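Local coordinates for NADPH-flavin oxidoreductase (Vibrio parahaemolyticus serotype O3:K6, PDB 5UU6), which probably uses NADPH to reduce nitro compounds or flavins through a bound flavin mononucleotide, at residues 98-101 with 102-105. Residues are numbered along the deposited sequence; the frame is centred on the assembly and turned at random.
Sequences ADFT and ELML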
loop_
_atom_site.group_PDB
_atom_site.type_symbol
_atom_site.label_atom_id
_atom_site.label_comp_id
_atom_site.label_asym_id
_atom_site.label_seq_id
_atom_site.Cartn_x
_atom_site.Cartn_y
_atom_site.Cartn_z
ATOM N N ALA A 98 7.058 12.882 14.492
ATOM C CA ALA A 98 6.933 11.708 13.642
ATOM C C ALA A 98 6.444 10.468 14.382
ATOM O O ALA A 98 6.352 9.396 13.768
ATOM C CB ALA A 98 8.279 11.396 12.976
ATOM N N ASP A 99 6.104 10.582 15.670
ATOM C CA ASP A 99 5.795 9.415 16.482
ATOM C C ASP A 99 4.297 9.101 16.592
ATOM O O ASP A 99 3.925 8.190 17.337
ATOM C CB ASP A 99 6.418 9.557 17.880
ATOM C CG ASP A 99 6.127 10.902 18.548
ATOM O OD1 ASP A 99 5.663 11.854 17.892
ATOM O OD2 ASP A 99 6.376 10.997 19.765
ATOM N N PHE A 100 3.442 9.754 15.818
ATOM C CA PHE A 100 2.022 9.414 15.824
ATOM C C PHE A 100 1.737 8.145 15.018
ATOM O O PHE A 100 2.279 7.955 13.926
ATOM C CB PHE A 100 1.227 10.594 15.270
ATOM C CG PHE A 100 1.168 11.742 16.229
ATOM C CD1 PHE A 100 0.285 11.686 17.315
ATOM C CD2 PHE A 100 2.039 12.825 16.107
ATOM C CE1 PHE A 100 0.223 12.701 18.253
ATOM C CE2 PHE A 100 2.003 13.855 17.072
ATOM C CZ PHE A 100 1.074 13.794 18.149
ATOM N N THR A 101 0.838 7.296 15.539
ATOM C CA THR A 101 0.433 6.073 14.813
ATOM C C THR A 101 -0.135 6.371 13.416
ATOM O O THR A 101 0.097 5.605 12.459
ATOM C CB THR A 101 -0.613 5.292 15.628
ATOM O OG1 THR A 101 -0.013 4.830 16.858
ATOM C CG2 THR A 101 -1.079 4.072 14.843
ATOM N N GLU A 102 -0.910 7.452 13.293
ATOM C CA GLU A 102 -1.395 8.009 12.025
ATOM C C GLU A 102 -0.292 7.996 10.968
ATOM O O GLU A 102 -0.539 7.668 9.801
ATOM C CB GLU A 102 -1.906 9.444 12.277
ATOM C CG GLU A 102 -2.182 10.368 11.061
ATOM C CD GLU A 102 -3.242 9.841 10.074
ATOM O OE1 GLU A 102 -3.507 10.534 9.069
ATOM O OE2 GLU A 102 -3.838 8.771 10.312
ATOM N N LEU A 103 0.933 8.336 11.367
ATOM C CA LEU A 103 2.002 8.467 10.368
ATOM C C LEU A 103 2.631 7.135 9.979
ATOM O O LEU A 103 3.135 7.000 8.857
ATOM C CB LEU A 103 3.075 9.424 10.867
ATOM C CG LEU A 103 2.519 10.840 11.179
ATOM C CD1 LEU A 103 3.465 11.601 12.091
ATOM C CD2 LEU A 103 2.210 11.646 9.893
HETATM N N MSE A 104 2.611 6.144 10.862
HETATM C CA MSE A 104 3.044 4.832 10.474
HETATM C C MSE A 104 2.012 4.284 9.499
HETATM O O MSE A 104 2.337 3.648 8.508
HETATM C CB MSE A 104 3.213 3.922 11.689
HETATM C CG MSE A 104 3.835 2.599 11.308
HETATM SE SE MSE A 104 2.359 1.327 10.960
HETATM C CE MSE A 104 2.360 0.808 12.862
ATOM N N LEU A 105 0.746 4.552 9.795
ATOM C CA LEU A 105 -0.328 4.133 8.911
ATOM C C LEU A 105 -0.145 4.716 7.501
ATOM O O LEU A 105 -0.152 3.976 6.526
ATOM C CB LEU A 105 -1.662 4.553 9.512
ATOM C CG LEU A 105 -2.940 3.946 8.959
ATOM C CD1 LEU A 105 -4.028 4.135 10.034
ATOM C CD2 LEU A 105 -3.346 4.591 7.596
#
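The carbonyl oxygen of Phe100 accepts a hydrogen bond from the backbone N of Leu103, with O and N 2.9 Å apart; the donor stands well above the carbonyl plane, and the bond bends to 145° at the hydrogen. One residue on, a much straighter i to i+4 hydrogen bond runs from N of Leu105 to O of Thr101, 2.9 Å, within the first turn of helix 101-124. The side chain of Leu103 packs back on the preceding loop. Its chi1 of -59° puts CG beside the backbone N, and from there CD1 reaches the incoming loop, 3.8 Å from CA of Ala98 and 4.0 Å from CB of Phe100. The same methyl meets the Phe100 ring at its edge, near the ring plane. Polar ends turn elsewhere: Thr101 OG1 is hydrogen-bonded to O of Lys243, the C-terminal residue, while Glu102 OE1 forms salt bridges with Arg228 and Arg136 of the second subunit. The side chain of Leu105 lies about 7 Å from a bound flavin mononucleotide. This first turn is thus buried at the dimer interface, where the loop following helix 87-92 enters it, and Leu103 O is hydrogen-bonded to Tyr86 OH just beyond strand 78-85.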